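Local coordinates for putative pachytene checkpoint protein 2 (PDB 4XGU) that is a hexameric AAA+ ATPase of the PCH2 subfamily, binds and hydrolyses ATP to remodel other proteins, and probably acts in meiotic chromosome recombination, at residues 144-149 / 186-191; 152-157 / 194-199; 174-179 / 303-308; 35-40 / 69-74. One frame throughout, in Å; residues are numbered along the deposited sequence.

Interaction 1: residues 144-149 / 186-191. With ADP (adenosine-5'-diphosphate), chain H.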
# COMPACT_ATOMS: atom_id res chain seq x y z
N ASN B 144 15.65 -25.74 -33.63
CA ASN B 144 14.83 -26.95 -33.64
C ASN B 144 13.67 -26.85 -32.66
O ASN B 144 13.15 -27.85 -32.17
CB ASN B 144 15.68 -28.19 -33.34
CG ASN B 144 15.13 -29.45 -33.97
OD1 ASN B 144 14.83 -30.43 -33.28
ND2 ASN B 144 14.97 -29.44 -35.29
N LEU B 145 13.27 -25.61 -32.38
CA LEU B 145 12.19 -25.29 -31.45
C LEU B 145 10.86 -25.89 -31.86
O LEU B 145 10.10 -26.38 -31.03
CB LEU B 145 12.06 -23.77 -31.31
CG LEU B 145 10.73 -23.21 -30.80
CD1 LEU B 145 10.55 -23.51 -29.32
CD2 LEU B 145 10.63 -21.72 -31.07
N LYS B 146 10.57 -25.83 -33.16
CA LYS B 146 9.31 -26.33 -33.69
C LYS B 146 9.15 -27.81 -33.41
O LYS B 146 8.08 -28.26 -32.99
CB LYS B 146 9.21 -26.05 -35.19
CG LYS B 146 9.15 -24.57 -35.55
CD LYS B 146 9.33 -24.34 -37.05
CE LYS B 146 8.23 -25.00 -37.86
NZ LYS B 146 8.46 -24.85 -39.33
N ASN B 147 10.22 -28.57 -33.63
CA ASN B 147 10.18 -30.01 -33.37
C ASN B 147 9.97 -30.32 -31.90
O ASN B 147 9.23 -31.24 -31.56
CB ASN B 147 11.47 -30.67 -33.86
CG ASN B 147 11.40 -31.05 -35.33
OD1 ASN B 147 10.32 -31.31 -35.87
ND2 ASN B 147 12.56 -31.10 -35.98
N GLU B 148 10.62 -29.55 -31.03
CA GLU B 148 10.56 -29.81 -29.59
C GLU B 148 9.15 -29.60 -29.04
O GLU B 148 8.63 -30.44 -28.31
CB GLU B 148 11.55 -28.92 -28.84
CG GLU B 148 13.00 -29.14 -29.24
CD GLU B 148 13.96 -28.22 -28.50
OE1 GLU B 148 15.13 -28.11 -28.92
OE2 GLU B 148 13.54 -27.61 -27.49
N VAL B 149 8.54 -28.48 -29.41
CA VAL B 149 7.19 -28.16 -28.97
C VAL B 149 6.17 -29.15 -29.55
O VAL B 149 5.32 -29.67 -28.83
CB VAL B 149 6.79 -26.73 -29.38
CG1 VAL B 149 5.32 -26.49 -29.10
CG2 VAL B 149 7.65 -25.72 -28.65
N THR B 186 2.29 -16.64 -30.88
CA THR B 186 0.90 -16.89 -31.22
C THR B 186 0.81 -17.80 -32.44
O THR B 186 0.05 -18.77 -32.45
CB THR B 186 0.14 -15.58 -31.51
OG1 THR B 186 0.25 -14.71 -30.38
CG2 THR B 186 -1.32 -15.87 -31.79
N SER B 187 1.61 -17.50 -33.46
CA SER B 187 1.63 -18.29 -34.69
C SER B 187 1.99 -19.74 -34.41
O SER B 187 1.44 -20.66 -35.02
CB SER B 187 2.61 -17.69 -35.70
OG SER B 187 2.15 -16.43 -36.18
N LEU B 188 2.92 -19.95 -33.48
CA LEU B 188 3.28 -21.29 -33.04
C LEU B 188 2.07 -22.02 -32.47
O LEU B 188 1.81 -23.17 -32.81
CB LEU B 188 4.39 -21.24 -31.99
CG LEU B 188 5.82 -21.03 -32.48
CD1 LEU B 188 6.78 -20.99 -31.31
CD2 LEU B 188 6.22 -22.12 -33.46
N CYS B 189 1.33 -21.34 -31.60
CA CYS B 189 0.14 -21.92 -30.98
C CYS B 189 -0.93 -22.26 -32.01
O CYS B 189 -1.56 -23.31 -31.93
CB CYS B 189 -0.43 -20.98 -29.93
SG CYS B 189 0.58 -20.83 -28.44
N LYS B 190 -1.13 -21.35 -32.97
CA LYS B 190 -2.12 -21.57 -34.02
C LYS B 190 -1.75 -22.81 -34.82
O LYS B 190 -2.54 -23.75 -34.95
CB LYS B 190 -2.21 -20.36 -34.95
CG LYS B 190 -2.46 -19.02 -34.27
CD LYS B 190 -3.91 -18.85 -33.87
CE LYS B 190 -4.30 -17.38 -33.80
NZ LYS B 190 -4.17 -16.70 -35.12
N GLY B 191 -0.53 -22.82 -35.35
CA GLY B 191 -0.07 -23.90 -36.21
C GLY B 191 0.00 -25.23 -35.49
O GLY B 191 -0.28 -26.28 -36.08
PB ADP H . 3.81 -12.83 -31.03
O1B ADP H . 5.27 -13.00 -30.68
O2B ADP H . 2.96 -14.02 -30.67
O3B ADP H . 3.23 -11.50 -30.63
PA ADP H . 2.60 -13.40 -33.52
O1A ADP H . 2.59 -14.90 -33.37
O2A ADP H . 1.36 -12.60 -33.19
O3A ADP H . 3.82 -12.81 -32.65
O5' ADP H . 2.99 -13.08 -35.05
C5' ADP H . 4.11 -12.27 -35.38
C4' ADP H . 4.18 -12.13 -36.89
O4' ADP H . 5.54 -11.98 -37.30
C3' ADP H . 3.64 -13.37 -37.59
O3' ADP H . 2.40 -13.07 -38.24
C2' ADP H . 4.69 -13.77 -38.61
O2' ADP H . 4.23 -13.43 -39.92
C1' ADP H . 5.93 -12.95 -38.27
N9 ADP H . 6.93 -13.85 -37.64
C8 ADP H . 7.34 -13.77 -36.36
N7 ADP H . 8.26 -14.72 -36.07
C5 ADP H . 8.45 -15.44 -37.18
C6 ADP H . 9.29 -16.59 -37.57
N6 ADP H . 10.13 -17.17 -36.67
N1 ADP H . 9.20 -17.04 -38.84
C2 ADP H . 8.38 -16.47 -39.74
N3 ADP H . 7.58 -15.42 -39.46
C4 ADP H . 7.58 -14.86 -38.22
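Leu145 turns its CG anti to the backbone N (chi1 159°) and Leu188 turns its own anti to the carbonyl carbon (chi1 -79°), and with these torsions the two leucines bring one methyl each into the groove between helices 145-161 and 185-199. Leu145 CD2 meets Leu188 CD1 at 3.9 Å, the two side chains crossing obliquely. The other branch of Leu188 lies near the stem of Lys146, with CD2 4.4 Å from CG, while the rest of that lysine leads off elsewhere. Its buried ammonium forms a salt bridge with Asp78, donates hydrogen bonds to the carbonyls of Trp136 and Leu139, and makes a cation-pi contact with the Trp136 ring. At the start of its helix the segment 186-191 grips the ADP phosphates. Thr186 N and Thr186 OG1 both donate to beta-phosphate O2B, at 2.7 and 2.8 Å, and the amide bond is nearly straight (166°). Ser187 repeats the pattern one residue on: its N reaches alpha-phosphate O1A at 2.8 Å, and its OG makes a longer bond of 3.2 Å to the same oxygen. This is the end of the P-loop (Walker A) motif, where the positive end of the helix dipole would be expected to steady the anion; Gly184 N and Lys185 NZ also bond the nucleotide. Leu188 thus packs the nucleotide-binding helix inward, against helix 145-161 at Leu145, helix 135-138 at Trp136 and strand 174-178 of the core sheet at Leu177.

Interaction 2: residues 152-157 / 194-199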
# COMPACT_ATOMS: atom_id res chain seq x y z
N TYR B 152 6.48 -32.75 -27.94
CA TYR B 152 6.14 -32.74 -26.52
C TYR B 152 4.64 -32.59 -26.31
O TYR B 152 4.04 -33.33 -25.53
CB TYR B 152 6.88 -31.62 -25.79
CG TYR B 152 6.82 -31.71 -24.28
CD1 TYR B 152 5.80 -31.10 -23.57
CD2 TYR B 152 7.80 -32.39 -23.57
CE1 TYR B 152 5.74 -31.17 -22.19
CE2 TYR B 152 7.75 -32.47 -22.19
CZ TYR B 152 6.73 -31.85 -21.51
OH TYR B 152 6.68 -31.93 -20.13
N VAL B 153 4.04 -31.63 -27.00
CA VAL B 153 2.62 -31.34 -26.82
C VAL B 153 1.79 -32.50 -27.37
O VAL B 153 0.73 -32.82 -26.83
CB VAL B 153 2.23 -30.02 -27.50
CG1 VAL B 153 0.74 -29.80 -27.42
CG2 VAL B 153 2.96 -28.86 -26.85
N ALA B 154 2.28 -33.13 -28.43
CA ALA B 154 1.65 -34.33 -28.97
C ALA B 154 1.60 -35.43 -27.92
O ALA B 154 0.62 -36.18 -27.83
CB ALA B 154 2.39 -34.82 -30.21
N ALA B 155 2.66 -35.53 -27.13
CA ALA B 155 2.73 -36.52 -26.07
C ALA B 155 1.70 -36.22 -24.99
O ALA B 155 1.03 -37.13 -24.49
CB ALA B 155 4.13 -36.56 -25.47
N LEU B 156 1.57 -34.94 -24.64
CA LEU B 156 0.57 -34.52 -23.66
C LEU B 156 -0.83 -34.87 -24.14
O LEU B 156 -1.66 -35.35 -23.37
CB LEU B 156 0.67 -33.02 -23.40
CG LEU B 156 1.82 -32.52 -22.54
CD1 LEU B 156 1.77 -31.01 -22.44
CD2 LEU B 156 1.77 -33.15 -21.16
N ALA B 157 -1.08 -34.63 -25.43
CA ALA B 157 -2.38 -34.92 -26.02
C ALA B 157 -2.64 -36.42 -26.11
O ALA B 157 -3.74 -36.88 -25.79
CB ALA B 157 -2.47 -34.28 -27.40
N GLN B 194 -3.33 -26.60 -35.23
CA GLN B 194 -3.75 -26.99 -36.57
C GLN B 194 -3.29 -28.41 -36.87
O GLN B 194 -4.06 -29.23 -37.38
CB GLN B 194 -3.18 -26.03 -37.62
CG GLN B 194 -3.62 -26.31 -39.05
CD GLN B 194 -4.97 -25.70 -39.40
OE1 GLN B 194 -5.70 -25.24 -38.52
NE2 GLN B 194 -5.30 -25.69 -40.68
N HIS B 195 -2.04 -28.70 -36.55
CA HIS B 195 -1.48 -30.02 -36.82
C HIS B 195 -2.09 -31.07 -35.90
O HIS B 195 -2.48 -32.15 -36.35
CB HIS B 195 0.04 -30.01 -36.66
CG HIS B 195 0.77 -29.51 -37.88
ND1 HIS B 195 0.83 -30.24 -39.05
CD2 HIS B 195 1.47 -28.37 -38.10
CE1 HIS B 195 1.53 -29.56 -39.95
NE2 HIS B 195 1.93 -28.43 -39.40
N LEU B 196 -2.19 -30.75 -34.61
CA LEU B 196 -2.72 -31.69 -33.63
C LEU B 196 -4.14 -32.12 -33.96
O LEU B 196 -4.50 -33.28 -33.79
CB LEU B 196 -2.66 -31.09 -32.23
CG LEU B 196 -1.26 -31.02 -31.61
CD1 LEU B 196 -1.32 -30.29 -30.29
CD2 LEU B 196 -0.68 -32.41 -31.44
N SER B 197 -4.95 -31.17 -34.43
CA SER B 197 -6.33 -31.47 -34.80
C SER B 197 -6.39 -32.50 -35.94
O SER B 197 -7.31 -33.32 -35.99
CB SER B 197 -7.05 -30.19 -35.22
OG SER B 197 -6.47 -29.64 -36.39
N ILE B 198 -5.42 -32.44 -36.84
CA ILE B 198 -5.34 -33.40 -37.93
C ILE B 198 -4.71 -34.71 -37.46
O ILE B 198 -5.19 -35.80 -37.80
CB ILE B 198 -4.53 -32.84 -39.12
CG1 ILE B 198 -5.23 -31.60 -39.69
CG2 ILE B 198 -4.35 -33.89 -40.20
CD1 ILE B 198 -4.39 -30.85 -40.69
N ARG B 199 -3.64 -34.61 -36.68
CA ARG B 199 -2.95 -35.77 -36.13
C ARG B 199 -3.89 -36.65 -35.31
O ARG B 199 -3.81 -37.88 -35.36
CB ARG B 199 -1.78 -35.33 -35.26
CG ARG B 199 -0.45 -35.23 -35.97
CD ARG B 199 0.46 -36.40 -35.59
NE ARG B 199 1.85 -35.98 -35.41
CZ ARG B 199 2.57 -36.25 -34.33
NH1 ARG B 199 2.04 -36.93 -33.32
NH2 ARG B 199 3.83 -35.83 -34.25
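Next to Leu196, which carries the packing against Val153 and Ala154, Ser197 OG donates to the carbonyl Gln194 O at 2.6 Å. The hydroxyl stands above the carbonyl plane rather than in it, and it has a weaker second acceptor in Ala193 O, so the serine is tied back to the preceding turn of its own helix. Leu196 faces the other way, toward helix 145-161, and spreads its two methyls over neighbouring residues there. Leu196 CD1 presses on Val153 CG1 at 3.6 Å, the two side chains crossing at about a right angle. Its other branch, Leu196 CD2, lies against the backbone of Ala154, 3.9 Å from CA, with the alanine methyl slightly farther away. The short helix segments cross at -44° with their axes 11.0 Å apart, and Leu196 bridges that separation to Val153 and Ala154. Both helices lie on the same face of the parallel core sheet of the AAA+ ATPase fold, one leading into the P-loop strand and one following it; Val153 and Leu196 also rest together on Leu294 of strand 293-299. Farther along its helix, Arg199, bent at chi2 and chi3, brings NH1 to 3.8 Å from Ala154 CB, a van der Waals contact made obliquely to the guanidinium plane. Arg199 also touches Met150 and His12, the latter on strand 12-16, and His195 hydrogen-bonds Glu14 on that same strand. On another side of helix 145-161, Tyr152 and Leu156 pack on Thr392 of a neighbouring subunit.

Interaction 3: residues 174-179 / 303-308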
# COMPACT_ATOMS: atom_id res chain seq x y z
N LEU B 174 -1.38 -27.72 -19.71
CA LEU B 174 -1.12 -26.31 -20.00
C LEU B 174 0.27 -26.16 -20.59
O LEU B 174 1.20 -26.86 -20.19
CB LEU B 174 -1.27 -25.46 -18.73
CG LEU B 174 -1.27 -23.93 -18.85
CD1 LEU B 174 -2.08 -23.30 -17.73
CD2 LEU B 174 0.14 -23.36 -18.84
N ILE B 175 0.42 -25.24 -21.54
CA ILE B 175 1.72 -24.95 -22.12
C ILE B 175 1.94 -23.44 -22.21
O ILE B 175 1.02 -22.70 -22.54
CB ILE B 175 1.88 -25.60 -23.51
CG1 ILE B 175 3.14 -25.09 -24.20
CG2 ILE B 175 0.66 -25.33 -24.36
CD1 ILE B 175 3.23 -25.45 -25.66
N LEU B 176 3.16 -23.00 -21.90
CA LEU B 176 3.48 -21.58 -21.86
C LEU B 176 4.65 -21.22 -22.78
O LEU B 176 5.74 -21.79 -22.67
CB LEU B 176 3.80 -21.17 -20.43
CG LEU B 176 4.24 -19.73 -20.17
CD1 LEU B 176 3.09 -18.78 -20.36
CD2 LEU B 176 4.81 -19.61 -18.77
N LEU B 177 4.42 -20.27 -23.68
CA LEU B 177 5.47 -19.74 -24.55
C LEU B 177 5.78 -18.30 -24.15
O LEU B 177 4.86 -17.49 -24.01
CB LEU B 177 5.05 -19.80 -26.01
CG LEU B 177 4.72 -21.17 -26.60
CD1 LEU B 177 4.19 -21.03 -28.02
CD2 LEU B 177 5.95 -22.06 -26.58
N THR B 178 7.05 -17.98 -23.96
CA THR B 178 7.43 -16.62 -23.59
C THR B 178 8.55 -16.08 -24.48
O THR B 178 9.28 -16.85 -25.11
CB THR B 178 7.87 -16.53 -22.12
OG1 THR B 178 9.07 -17.28 -21.93
CG2 THR B 178 6.78 -17.05 -21.20
N GLY B 179 8.68 -14.76 -24.50
CA GLY B 179 9.70 -14.10 -25.30
C GLY B 179 9.26 -12.71 -25.72
O GLY B 179 8.19 -12.25 -25.33
N SER B 303 11.28 -12.31 -18.54
CA SER B 303 12.01 -12.22 -17.26
C SER B 303 11.21 -11.64 -16.08
O SER B 303 11.80 -11.27 -15.07
CB SER B 303 13.29 -11.40 -17.44
OG SER B 303 13.89 -11.13 -16.19
N THR B 304 9.89 -11.56 -16.20
CA THR B 304 9.06 -11.21 -15.06
C THR B 304 7.81 -12.08 -15.06
O THR B 304 6.69 -11.61 -14.81
CB THR B 304 8.67 -9.71 -15.06
OG1 THR B 304 9.77 -8.93 -15.53
CG2 THR B 304 8.30 -9.24 -13.65
N LEU B 305 8.01 -13.36 -15.36
CA LEU B 305 6.93 -14.32 -15.47
C LEU B 305 6.20 -14.53 -14.16
O LEU B 305 6.82 -14.62 -13.10
CB LEU B 305 7.49 -15.66 -15.98
CG LEU B 305 6.86 -16.23 -17.24
CD1 LEU B 305 7.60 -17.49 -17.66
CD2 LEU B 305 5.38 -16.52 -17.02
N ASP B 306 4.88 -14.62 -14.23
CA ASP B 306 4.07 -14.87 -13.04
C ASP B 306 4.31 -16.29 -12.53
O ASP B 306 4.15 -17.27 -13.27
CB ASP B 306 2.58 -14.66 -13.34
CG ASP B 306 2.25 -13.20 -13.65
OD1 ASP B 306 3.07 -12.32 -13.34
OD2 ASP B 306 1.15 -12.94 -14.20
N LYS B 307 4.71 -16.39 -11.27
CA LYS B 307 5.04 -17.67 -10.63
C LYS B 307 3.88 -18.66 -10.71
O LYS B 307 4.09 -19.87 -10.86
CB LYS B 307 5.43 -17.44 -9.17
CG LYS B 307 5.76 -18.71 -8.39
CD LYS B 307 7.25 -18.84 -8.16
CE LYS B 307 7.56 -20.01 -7.24
NZ LYS B 307 9.01 -20.10 -6.91
N ALA B 308 2.66 -18.14 -10.61
CA ALA B 308 1.46 -18.97 -10.63
C ALA B 308 1.31 -19.73 -11.94
O ALA B 308 0.80 -20.85 -11.96
CB ALA B 308 0.23 -18.12 -10.37
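Strand 174-178 runs extended past the loop that leads into helix 307-312, and the closest pair of CA atoms is that of Thr178 and Leu305, 8.5 Å apart. That gap is filled by Leu305, which points at the strand and puts its isobutyl end against two residues of the same strand face. Leu305 CD2 meets Leu176 CD2 tip to tip at 3.6 Å. The other methyl, Leu305 CD1, touches both partners, 3.7 Å from Leu176 CD2 and also 3.7 Å from Thr178 CG2. Leu305 achieves this with a first torsion away from the staggered positions (chi1 -124°), whereas Leu176 extends with CG anti to its backbone N (chi1 177°). Replacing Leu305 by an alanine would probably open a gap over Leu176 and Thr178 and leave the loop free to shift against the sheet. In the P-loop NTPase fold this strand feeds directly into the Walker A loop, starting at Gly179, whose backbone angles would jam any side chain against the carbonyl of Thr178. Beyond the loop, Leu305 also packs on Val310, and Ala308 touches Leu217 of a neighbouring subunit. Since the groups that touch are all aliphatic carbons, the contact rests on shape and dispersion, and it holds the loop to the sheet without fixing direction as polar bonds would.

Interaction 4: residues 35-40 / 69-74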
# COMPACT_ATOMS: atom_id res chain seq x y z
N GLU B 35 -0.08 -45.03 -52.00
CA GLU B 35 0.77 -45.04 -53.18
C GLU B 35 1.26 -43.63 -53.47
O GLU B 35 2.43 -43.41 -53.81
CB GLU B 35 0.01 -45.62 -54.38
CG GLU B 35 0.75 -46.72 -55.15
CD GLU B 35 1.00 -47.98 -54.32
OE1 GLU B 35 0.42 -48.11 -53.22
OE2 GLU B 35 1.77 -48.85 -54.78
N LEU B 36 0.36 -42.66 -53.33
CA LEU B 36 0.69 -41.24 -53.46
C LEU B 36 1.81 -40.83 -52.51
O LEU B 36 2.75 -40.14 -52.89
CB LEU B 36 -0.54 -40.38 -53.22
CG LEU B 36 -0.28 -38.89 -52.99
CD1 LEU B 36 0.23 -38.22 -54.26
CD2 LEU B 36 -1.52 -38.17 -52.46
N ILE B 37 1.68 -41.25 -51.25
CA ILE B 37 2.64 -40.89 -50.22
C ILE B 37 4.00 -41.54 -50.48
O ILE B 37 5.04 -40.93 -50.22
CB ILE B 37 2.12 -41.29 -48.83
CG1 ILE B 37 0.85 -40.50 -48.51
CG2 ILE B 37 3.16 -41.02 -47.76
CD1 ILE B 37 0.18 -40.92 -47.24
N LYS B 38 4.00 -42.76 -51.00
CA LYS B 38 5.25 -43.43 -51.34
C LYS B 38 5.97 -42.68 -52.46
O LYS B 38 7.19 -42.52 -52.43
CB LYS B 38 5.01 -44.88 -51.74
N ALA B 39 5.20 -42.20 -53.43
CA ALA B 39 5.77 -41.49 -54.57
C ALA B 39 6.24 -40.09 -54.17
O ALA B 39 7.27 -39.61 -54.65
CB ALA B 39 4.76 -41.40 -55.70
N ALA B 40 5.48 -39.45 -53.30
CA ALA B 40 5.80 -38.10 -52.86
C ALA B 40 7.00 -38.06 -51.92
O ALA B 40 7.71 -37.05 -51.86
CB ALA B 40 4.59 -37.47 -52.18
N LEU B 69 -0.26 -32.03 -49.56
CA LEU B 69 0.17 -33.03 -48.60
C LEU B 69 1.43 -32.58 -47.87
O LEU B 69 2.25 -31.84 -48.42
CB LEU B 69 0.39 -34.39 -49.28
CG LEU B 69 1.68 -34.63 -50.07
CD1 LEU B 69 2.78 -35.25 -49.21
CD2 LEU B 69 1.39 -35.52 -51.27
N VAL B 70 1.56 -33.02 -46.63
CA VAL B 70 2.75 -32.75 -45.82
C VAL B 70 3.27 -34.06 -45.25
O VAL B 70 2.50 -34.88 -44.75
CB VAL B 70 2.46 -31.78 -44.66
CG1 VAL B 70 3.76 -31.35 -44.00
CG2 VAL B 70 1.68 -30.57 -45.15
N ILE B 71 4.58 -34.26 -45.33
CA ILE B 71 5.23 -35.39 -44.68
C ILE B 71 6.24 -34.88 -43.66
O ILE B 71 7.18 -34.16 -44.01
CB ILE B 71 5.93 -36.31 -45.68
CG1 ILE B 71 4.92 -36.90 -46.65
CG2 ILE B 71 6.68 -37.42 -44.95
CD1 ILE B 71 5.52 -37.87 -47.64
N GLY B 72 6.04 -35.24 -42.40
CA GLY B 72 6.87 -34.70 -41.34
C GLY B 72 7.19 -35.67 -40.22
O GLY B 72 6.40 -36.56 -39.91
N THR B 73 8.36 -35.49 -39.62
CA THR B 73 8.75 -36.26 -38.45
C THR B 73 9.54 -35.38 -37.50
O THR B 73 10.10 -34.35 -37.90
CB THR B 73 9.61 -37.47 -38.83
OG1 THR B 73 9.98 -38.17 -37.64
CG2 THR B 73 10.87 -37.01 -39.55
N CYS B 74 9.60 -35.78 -36.24
CA CYS B 74 10.34 -35.03 -35.23
C CYS B 74 11.75 -35.58 -35.09
O CYS B 74 12.59 -35.01 -34.39
CB CYS B 74 9.60 -35.07 -33.89
SG CYS B 74 7.95 -34.32 -33.95
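Leu69 CD2 is the hub of this contact: it touches Ala40 CB at 3.9 Å and Leu36 CD2 at 4.1 Å, meeting the end of the latter tip to tip. The second branch, Leu69 CD1, also approaches Ala40 CB, at 4.1 Å, so the alanine methyl faces the fork of the leucine. Leu69 sends its CG between the backbone N and the carbonyl carbon (chi1 79°), which tips both methyls over the helix at this point. Two residues along the strand, Ile71 brings CD1 to 3.9 Å from Ile37 CG2, crossing that side chain at a slant, and to 4.0 Å from the backbone oxygen Ile37 O. Leu69 and Ile71 therefore supply one face of the strand, and Leu36, Ile37 and Ala40 the matching face of the helix. The segments cross at -65°, with axes 10.1 Å apart. The arrangement is a helix laid over a sheet inside the Pch2 N-terminal domain, a domain family grouped with domain 2 of Cdc48; strand 68-72 is an outer strand of a three-stranded sheet whose middle strand, 12-16, runs antiparallel to it. Ile37 reaches across to that middle strand, at Ala13 and Ile15, and Leu36 packs on Leu62 and Phe66. Strand 69-72 itself is held by backbone bonds to His12 and Glu14 on one edge and to Trp47 and Ile50, while just past it Thr73 N bonds the side chain of Asn46 and Thr73 O that of Trp47.

Interaction 4 closes before the others open and lies in the N-terminal domain, about 36 Å from interaction 3 between centres. Interactions 1, 2 and 3 interleave along the chain and build the AAA+ core. Interactions 1 and 2 share helices 145-161 and 185-199, with centres about 11 Å apart, and these helices flank strand 174-178 in sequence. That strand joins the three: its Leu177 touches Leu188 and Cys189 of interaction 1, its Ile175 meets Val149 and Val153, and its alternate residues carry interaction 3 on the other face. Asn147 touches Thr73 and Cys74, so the N-terminal domain meets the core near the nucleotide-binding helix pair.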